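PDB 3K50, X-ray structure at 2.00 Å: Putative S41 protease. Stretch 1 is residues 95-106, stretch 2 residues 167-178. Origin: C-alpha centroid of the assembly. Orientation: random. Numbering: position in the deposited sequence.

Stretch 1 (95-106) SYVVPGSPAEEA
Stretch 2 167-178: ASRSLVDKPVHR

Residues 95-106 and 167-178 belong to one chain and bury 634 Å² between them. The first stretch ends a strand at Val97, turns, and enters a helix at Pro102. The second is loop as far as Pro175, extended through Lys174 and then bent at Pro175 (phi/psi -60/-37), with strand from Val176. The two run in opposite directions: CA of Val98 lies 5.9 Å from CA of Asp173, CA of Ser101 7.0 Å from CA of Leu171, and CA of Pro102 6.4 Å from CA of Ser168.

Pro102, His177 and Arg169 cover the most surface, with Tyr96 close behind. Pro102 opens the helix at phi/psi -50/-40, a place that suits proline because its missing amide hydrogen costs no helical bond. Its ring is C-gamma exo and its CB points toward the second stretch. Pro102 CG lies 3.4 Å from Ala167 O. Pro102 CD sits over one face of the Arg169 guanidinium, 3.7 Å from Arg169 CZ, and reaches CD2 of Leu171 at 4.1 Å.

Arg169 is extended at phi/psi -158/167. Its CB points sideways, but rotamers p, t, t and a chi4 of -115° bring the guanidinium to the first stretch. There it forms a two-pronged salt bridge with Glu105, whose chi1 is m and chi2 t. Arg169 NH2 donates to Glu105 OE2 at 2.8 Å, and Arg169 NH1 donates to Glu105 OE1 at 3.2 Å. Gly100 O is also 2.8 Å from Arg169 NH2, near the guanidinium plane.

His177 is buried, with chi1 t and chi2 64°. Its ring makes an offset stack with the Tyr96 ring, centroids 4.0 Å apart and planes at 18°. CE1 of His177 is 3.2 Å from Val97 O, which lies near the imidazole plane. Tyr96 has chi1 t and chi2 -91°; its end comes nearer to the second stretch than its sideways CB suggests. Tyr96 OH donates to Asp173 OD2 at 2.5 Å, a short bond that gives this buried hydroxyl a charged acceptor. Asp173 takes chi1 t and chi2 36°. Asp173 OD1 is 3.4 Å from Pro99 CD.

A type II turn from Val98 to Ser101 links strand to helix. Pro99 (-57/133) and Gly100 (78/11) fill its central positions, and the positive phi favours glycine. Ser101 N donates to Val98 O at 3.2 Å. Ser101, chi1 p, is the N-cap: its OG accepts from Glu104 N at 3.3 Å and donates to Val98 O at a very short 2.5 Å. Glu104 OE1 in turn accepts from Gly100 N at 2.8 Å.

Leu171 has chi1 m and chi2 t, and its CB points toward the first stretch. It makes apolar contacts there. Leu171 CD1 is 3.7 Å from Ser101 CB and 4.4 Å from Val98 CG1.

Two waters bridge the stretches. Water 1 donates to Val97 O (2.8 Å) and Glu104 OE2 (2.9 Å) and accepts from Arg178 NH2 (3.1 Å). Water 2 donates to Pro99 O (2.8 Å) and Val172 O (2.9 Å).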

# COMPACT_ATOMS: atom_id res chain seq x y z
N SER A 95 -9.96 -9.38 4.18
CA SER A 95 -9.65 -8.49 3.10
C SER A 95 -8.37 -8.86 2.31
O SER A 95 -8.19 -8.38 1.24
CB SER A 95 -9.43 -7.08 3.66
OG SER A 95 -8.35 -7.09 4.64
N TYR A 96 -7.47 -9.66 2.88
CA TYR A 96 -6.17 -9.95 2.28
C TYR A 96 -5.62 -11.19 2.99
O TYR A 96 -5.75 -11.31 4.25
CB TYR A 96 -5.25 -8.76 2.49
CG TYR A 96 -3.94 -8.81 1.74
CD1 TYR A 96 -2.86 -9.35 2.29
CD2 TYR A 96 -3.79 -8.18 0.49
CE1 TYR A 96 -1.64 -9.37 1.64
CE2 TYR A 96 -2.60 -8.17 -0.15
CZ TYR A 96 -1.52 -8.78 0.43
OH TYR A 96 -0.29 -8.82 -0.19
N VAL A 97 -5.08 -12.14 2.22
CA VAL A 97 -4.44 -13.34 2.78
C VAL A 97 -3.02 -13.40 2.22
O VAL A 97 -2.82 -13.37 0.99
CB VAL A 97 -5.22 -14.61 2.40
CG1 VAL A 97 -4.48 -15.92 2.82
CG2 VAL A 97 -6.59 -14.55 3.03
N VAL A 98 -2.04 -13.52 3.11
CA VAL A 98 -0.65 -13.61 2.74
C VAL A 98 -0.37 -15.02 2.21
O VAL A 98 -0.73 -16.00 2.89
CB VAL A 98 0.27 -13.32 3.95
CG1 VAL A 98 1.70 -13.70 3.66
CG2 VAL A 98 0.16 -11.83 4.40
N PRO A 99 0.22 -15.13 1.01
CA PRO A 99 0.59 -16.41 0.40
C PRO A 99 1.52 -17.20 1.32
O PRO A 99 2.45 -16.66 1.89
CB PRO A 99 1.29 -16.02 -0.88
CG PRO A 99 0.90 -14.63 -1.18
CD PRO A 99 0.52 -13.98 0.13
N GLY A 100 1.22 -18.47 1.49
CA GLY A 100 2.04 -19.32 2.30
C GLY A 100 1.86 -19.18 3.80
O GLY A 100 2.63 -19.78 4.54
N SER A 101 0.84 -18.47 4.25
CA SER A 101 0.57 -18.24 5.66
C SER A 101 -0.33 -19.31 6.28
O SER A 101 -0.90 -20.11 5.58
CB SER A 101 -0.15 -16.90 5.80
OG SER A 101 -1.41 -16.87 5.12
N PRO A 102 -0.41 -19.33 7.62
CA PRO A 102 -1.41 -20.12 8.30
C PRO A 102 -2.84 -19.90 7.76
O PRO A 102 -3.58 -20.87 7.62
CB PRO A 102 -1.33 -19.59 9.75
CG PRO A 102 0.05 -19.19 9.93
CD PRO A 102 0.49 -18.67 8.58
N ALA A 103 -3.20 -18.66 7.44
CA ALA A 103 -4.54 -18.34 6.90
C ALA A 103 -4.80 -19.09 5.58
O ALA A 103 -5.85 -19.75 5.36
CB ALA A 103 -4.69 -16.78 6.70
N GLU A 104 -3.82 -19.04 4.70
CA GLU A 104 -3.90 -19.69 3.41
C GLU A 104 -3.96 -21.22 3.53
O GLU A 104 -4.73 -21.88 2.82
CB GLU A 104 -2.75 -19.30 2.52
CG GLU A 104 -3.00 -19.76 1.09
CD GLU A 104 -1.97 -19.25 0.14
OE1 GLU A 104 -0.84 -19.77 0.20
OE2 GLU A 104 -2.31 -18.34 -0.67
N GLU A 105 -3.19 -21.76 4.47
CA GLU A 105 -3.21 -23.19 4.74
C GLU A 105 -4.56 -23.59 5.31
O GLU A 105 -5.00 -24.73 5.09
CB GLU A 105 -2.07 -23.56 5.71
CG GLU A 105 -0.68 -23.30 5.09
CD GLU A 105 0.47 -23.25 6.07
OE1 GLU A 105 0.27 -23.42 7.31
OE2 GLU A 105 1.61 -23.00 5.57
N ALA A 106 -5.22 -22.67 6.03
CA ALA A 106 -6.54 -22.93 6.59
C ALA A 106 -7.66 -22.97 5.54
O ALA A 106 -8.81 -23.30 5.88
CB ALA A 106 -6.87 -21.88 7.61
N ALA A 167 -0.80 -22.29 13.99
CA ALA A 167 -0.28 -21.23 14.84
C ALA A 167 0.39 -20.15 14.01
O ALA A 167 0.97 -20.43 12.95
CB ALA A 167 0.69 -21.78 15.91
N SER A 168 0.31 -18.92 14.50
CA SER A 168 0.96 -17.82 13.81
C SER A 168 2.47 -17.99 13.69
O SER A 168 3.07 -18.74 14.43
CB SER A 168 0.66 -16.51 14.53
OG SER A 168 0.94 -16.59 15.90
N ARG A 169 3.08 -17.28 12.75
CA ARG A 169 4.53 -17.35 12.59
C ARG A 169 4.97 -16.11 11.88
O ARG A 169 4.14 -15.36 11.47
CB ARG A 169 4.98 -18.63 11.89
CG ARG A 169 4.45 -18.84 10.54
CD ARG A 169 4.72 -20.27 10.14
NE ARG A 169 4.28 -20.39 8.76
CZ ARG A 169 3.27 -21.13 8.30
NH1 ARG A 169 2.55 -21.98 9.05
NH2 ARG A 169 3.04 -21.05 7.02
N SER A 170 6.28 -15.85 11.87
CA SER A 170 6.83 -14.64 11.27
C SER A 170 6.75 -14.80 9.75
O SER A 170 7.31 -15.75 9.21
CB SER A 170 8.29 -14.43 11.72
OG SER A 170 8.81 -13.23 11.14
N LEU A 171 6.06 -13.89 9.06
CA LEU A 171 5.82 -14.02 7.61
C LEU A 171 6.41 -12.89 6.78
O LEU A 171 6.55 -11.75 7.24
CB LEU A 171 4.32 -14.01 7.32
CG LEU A 171 3.47 -15.07 8.02
CD1 LEU A 171 1.99 -14.72 7.89
CD2 LEU A 171 3.79 -16.49 7.54
N VAL A 172 6.72 -13.21 5.54
CA VAL A 172 7.20 -12.24 4.61
C VAL A 172 6.20 -12.20 3.46
O VAL A 172 5.94 -13.23 2.82
CB VAL A 172 8.57 -12.60 4.10
CG1 VAL A 172 8.91 -11.75 2.85
CG2 VAL A 172 9.58 -12.36 5.20
N ASP A 173 5.61 -11.04 3.23
CA ASP A 173 4.60 -10.89 2.19
C ASP A 173 5.23 -10.28 0.92
O ASP A 173 5.85 -9.23 0.98
CB ASP A 173 3.43 -10.02 2.67
CG ASP A 173 2.26 -9.99 1.66
OD1 ASP A 173 2.02 -11.04 1.04
OD2 ASP A 173 1.60 -8.96 1.46
N LYS A 174 5.04 -10.94 -0.21
CA LYS A 174 5.59 -10.52 -1.52
C LYS A 174 4.73 -9.43 -2.22
O LYS A 174 3.51 -9.51 -2.27
CB LYS A 174 5.78 -11.76 -2.39
CG LYS A 174 6.90 -12.69 -1.81
CD LYS A 174 7.18 -13.99 -2.63
N PRO A 175 5.37 -8.37 -2.76
CA PRO A 175 4.54 -7.33 -3.39
C PRO A 175 3.65 -7.72 -4.58
O PRO A 175 2.54 -7.18 -4.69
CB PRO A 175 5.58 -6.30 -3.88
CG PRO A 175 6.81 -6.60 -3.13
CD PRO A 175 6.79 -8.03 -2.79
N VAL A 176 4.12 -8.62 -5.45
CA VAL A 176 3.32 -9.07 -6.60
C VAL A 176 2.32 -10.07 -6.04
O VAL A 176 2.59 -11.28 -5.95
CB VAL A 176 4.16 -9.69 -7.69
CG1 VAL A 176 3.26 -10.26 -8.78
CG2 VAL A 176 5.13 -8.67 -8.27
N HIS A 177 1.19 -9.54 -5.62
CA HIS A 177 0.16 -10.35 -4.90
C HIS A 177 -0.76 -11.14 -5.75
O HIS A 177 -1.11 -12.28 -5.42
CB HIS A 177 -0.65 -9.42 -4.01
CG HIS A 177 -1.63 -10.13 -3.14
ND1 HIS A 177 -1.24 -11.01 -2.15
CD2 HIS A 177 -2.98 -10.11 -3.12
CE1 HIS A 177 -2.33 -11.48 -1.55
NE2 HIS A 177 -3.40 -10.95 -2.13
N ARG A 178 -1.17 -10.58 -6.87
CA ARG A 178 -2.02 -11.32 -7.79
C ARG A 178 -1.84 -10.75 -9.22
O ARG A 178 -1.68 -9.53 -9.39
CB ARG A 178 -3.49 -11.23 -7.35
CG ARG A 178 -4.34 -12.53 -7.51
CD ARG A 178 -3.92 -13.64 -6.52
NE ARG A 178 -4.67 -13.81 -5.25
CZ ARG A 178 -4.16 -14.28 -4.09
NH1 ARG A 178 -2.84 -14.43 -3.89
NH2 ARG A 178 -4.97 -14.46 -3.06
O HOH W 1 -3.12 -15.51 -0.86
O HOH W 2 4.16 -14.59 0.95